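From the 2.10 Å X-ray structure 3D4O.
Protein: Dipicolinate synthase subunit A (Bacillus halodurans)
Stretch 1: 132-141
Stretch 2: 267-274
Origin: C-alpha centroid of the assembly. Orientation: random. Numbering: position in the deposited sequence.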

# COMPACT_ATOMS: atom_id res chain seq x y z
N TYR C 132 -13.64 13.32 -7.35
CA TYR C 132 -13.95 11.89 -7.22
C TYR C 132 -12.70 11.06 -7.50
O TYR C 132 -12.43 10.04 -6.86
N ASN C 133 -11.91 11.54 -8.44
CA ASN C 133 -10.74 10.77 -8.92
C ASN C 133 -9.58 10.85 -7.93
O ASN C 133 -8.66 10.01 -7.96
N SER C 134 -9.62 11.86 -7.06
CA SER C 134 -8.61 12.06 -6.01
C SER C 134 -8.69 10.94 -4.98
O SER C 134 -7.71 10.68 -4.28
N ILE C 135 -9.84 10.28 -4.90
CA ILE C 135 -10.05 9.21 -3.91
C ILE C 135 -9.18 7.97 -4.25
O ILE C 135 -8.33 7.55 -3.47
N PRO C 136 -9.39 7.38 -5.44
CA PRO C 136 -8.48 6.29 -5.72
C PRO C 136 -7.01 6.73 -5.86
O PRO C 136 -6.10 5.94 -5.63
N THR C 137 -6.77 7.97 -6.28
CA THR C 137 -5.40 8.45 -6.40
C THR C 137 -4.71 8.39 -5.03
O THR C 137 -3.56 7.93 -4.93
N ALA C 138 -5.44 8.79 -3.99
CA ALA C 138 -4.93 8.79 -2.57
C ALA C 138 -4.70 7.39 -2.10
O ALA C 138 -3.71 7.10 -1.44
N GLU C 139 -5.62 6.52 -2.47
CA GLU C 139 -5.52 5.12 -2.13
C GLU C 139 -4.27 4.54 -2.71
O GLU C 139 -3.53 3.85 -2.03
N GLY C 140 -4.02 4.85 -3.96
CA GLY C 140 -2.83 4.36 -4.62
C GLY C 140 -1.56 4.94 -4.01
O GLY C 140 -0.55 4.26 -3.90
N THR C 141 -1.64 6.20 -3.61
CA THR C 141 -0.50 6.89 -3.00
C THR C 141 -0.16 6.25 -1.65
O THR C 141 0.96 6.01 -1.31
N GLY C 267 -1.57 7.66 -13.28
CA GLY C 267 -2.49 6.58 -13.59
C GLY C 267 -2.90 5.69 -12.43
O GLY C 267 -3.47 4.63 -12.65
N LEU C 268 -2.65 6.16 -11.21
CA LEU C 268 -2.99 5.35 -10.01
C LEU C 268 -4.44 4.85 -9.97
O LEU C 268 -4.68 3.72 -9.57
N PRO C 269 -5.42 5.69 -10.35
CA PRO C 269 -6.81 5.20 -10.34
C PRO C 269 -7.05 4.02 -11.28
O PRO C 269 -7.83 3.11 -10.98
N GLY C 270 -6.30 3.99 -12.37
CA GLY C 270 -6.44 2.91 -13.35
C GLY C 270 -5.78 1.65 -12.82
O GLY C 270 -6.09 0.54 -13.19
N ILE C 271 -4.85 1.86 -11.92
CA ILE C 271 -4.10 0.73 -11.33
C ILE C 271 -4.81 0.16 -10.09
O ILE C 271 -4.89 -1.05 -9.91
N VAL C 272 -5.35 1.05 -9.26
CA VAL C 272 -5.94 0.58 -8.01
C VAL C 272 -7.44 0.54 -7.93
O VAL C 272 -7.97 -0.17 -7.11
N ALA C 273 -8.16 1.29 -8.74
CA ALA C 273 -9.62 1.23 -8.65
C ALA C 273 -10.25 1.47 -10.02
O ALA C 273 -11.11 2.33 -10.17
N PRO C 274 -9.82 0.69 -11.02
CA PRO C 274 -10.26 0.96 -12.39
C PRO C 274 -11.78 0.86 -12.62
O PRO C 274 -12.32 1.55 -13.48

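Stretch 1 is helical throughout; stretch 2 meets it mainly through helix 268-272, with Ala273, just past the helix end, also in contact. Helix 132-141 and helix 268-272 approach to 8.0 Å between axes, with 70° between their N-to-C directions, so the contact is a compact crossing rather than a long ridge; it buries 370 Å² summed over both sides. No hydrogen bond spans it, and the evidence for packing is therefore van der Waals distance.

Tyr132 lies out of reach of the second stretch. Asn133 is the first residue to make contact. Its CA-to-CB bond points sideways, but with chi1 at -174° (t) and chi2 at 68° the amide end comes nearer, placing Asn133 OD1 3.3 Å from Pro269 CG. Ser134 points away, and Ile135 (m, t) starts sideways but its end leads away; neither touches the other stretch.

Pro136 has the most area covered of any residue in stretch 1 (56 Å²). Pro136 CA is 5.0 Å from Pro269 CA, the nearest CA pair across the stretches, and the CA-to-CB bond of Pro136 points toward the partner helix. The ring, puckered C-gamma endo, makes three apolar contacts: Pro136 CG to Pro269 CB at 3.8 Å, Pro136 CB to Ala273 CB at 3.6 Å, and Pro136 CB to Val272 CG2 at 4.3 Å. The nitrogen of a proline carries no hydrogen to donate, and the helix is kinked here, where that N has no bond to the preceding turn. The carbonyl also takes part in the packing, since Pro136 O is 3.3 Å from Val272 CG2 while accepting the Gly140 N hydrogen bond at 2.9 Å. Val272 is in the m rotamer (-59°) and points toward stretch 1.

Thr137, chi1 -63° (m), points sideways. Its hydroxyl donates back along the helix, Thr137 OG1 to Asn133 O at 2.9 Å, which satisfies the donor internally and leaves the same oxygen 3.2 Å from Pro269 CG. Pro269, puckered C-gamma exo, thus has its CG close to both Thr137 OG1 and Asn133 OD1. On the backbone side, Thr137 O lies 3.6 Å from Leu268 CD1.

Ala138 points away. The CA-to-CB bond of Glu139 (m, t, chi3 19°) points sideways, and both its carboxylate oxygens are hydrogen-bonded elsewhere in the structure.

At Gly140 the absence of a side chain matters: an ideal CB would point toward stretch 2 and fall 3.0 Å from Leu268 CB, a clash, and 3.5 Å from Val272 CG2. With hydrogen there instead, Leu268 and Val272 lie against the backbone, as Gly140 C to Leu268 CD1 and Gly140 N to Val272 CG2, both 3.9 Å, demonstrate.

Thr141 repeats the pattern of Thr137 one turn on. With chi1 at -60° (m), Thr141 OG1 donates to Thr137 O at 2.8 Å and sits 3.6 Å from Leu268 CD1. The CA-to-CB bond of Leu268 points toward stretch 1, and in its m, t rotamer the CD1 methyl meets Thr137, Gly140 and Thr141.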

# COMPACT_ATOMS: atom_id res chain seq x y z
CB TYR C 132 -15.10 11.43 -8.15
CG TYR C 132 -16.44 11.88 -7.66
CD1 TYR C 132 -16.92 11.47 -6.42
CD2 TYR C 132 -17.22 12.72 -8.41
CE1 TYR C 132 -18.14 11.90 -5.96
CE2 TYR C 132 -18.43 13.15 -7.96
CZ TYR C 132 -18.89 12.76 -6.74
OH TYR C 132 -20.11 13.21 -6.33
CB ASN C 133 -10.36 11.27 -10.32
CG ASN C 133 -9.26 10.47 -10.96
OD1 ASN C 133 -9.44 9.29 -11.31
ND2 ASN C 133 -8.11 11.11 -11.15
CB SER C 134 -8.73 13.39 -5.24
OG SER C 134 -9.87 13.44 -4.39
CB ILE C 135 -11.52 8.86 -3.70
CG1 ILE C 135 -12.24 10.10 -3.15
CG2 ILE C 135 -11.67 7.71 -2.71
CD1 ILE C 135 -13.74 9.95 -3.05
CB PRO C 136 -9.00 5.71 -7.05
CG PRO C 136 -9.79 6.89 -7.69
CD PRO C 136 -10.41 7.56 -6.47
CB THR C 137 -5.29 9.86 -6.98
OG1 THR C 137 -5.80 9.88 -8.32
CG2 THR C 137 -3.84 10.30 -7.01
CB ALA C 138 -5.88 9.47 -1.62
CB GLU C 139 -6.75 4.30 -2.55
CG GLU C 139 -7.92 4.61 -1.62
CD GLU C 139 -9.14 3.73 -1.79
OE1 GLU C 139 -9.06 2.60 -2.37
OE2 GLU C 139 -10.20 4.13 -1.26
CB THR C 141 -0.79 8.42 -2.84
OG1 THR C 141 -1.04 8.98 -4.13
CG2 THR C 141 0.43 9.16 -2.18
CB LEU C 268 -2.64 6.09 -8.70
CG LEU C 268 -1.14 6.12 -8.37
CD1 LEU C 268 -0.85 7.02 -7.18
CD2 LEU C 268 -0.65 4.72 -8.10
CB PRO C 269 -7.62 6.44 -10.77
CG PRO C 269 -6.77 7.59 -10.27
CD PRO C 269 -5.37 7.14 -10.63
CB ILE C 271 -2.68 1.16 -10.93
CG1 ILE C 271 -1.85 1.33 -12.19
CG2 ILE C 271 -2.04 0.15 -10.00
CD1 ILE C 271 -0.62 2.27 -12.02
CB VAL C 272 -5.39 1.36 -6.78
CG1 VAL C 272 -3.86 1.20 -6.70
CG2 VAL C 272 -5.85 2.85 -6.76
CB ALA C 273 -10.12 2.29 -7.64
CB PRO C 274 -9.49 -0.09 -13.21
CG PRO C 274 -9.13 -1.17 -12.23
CD PRO C 274 -8.91 -0.46 -10.94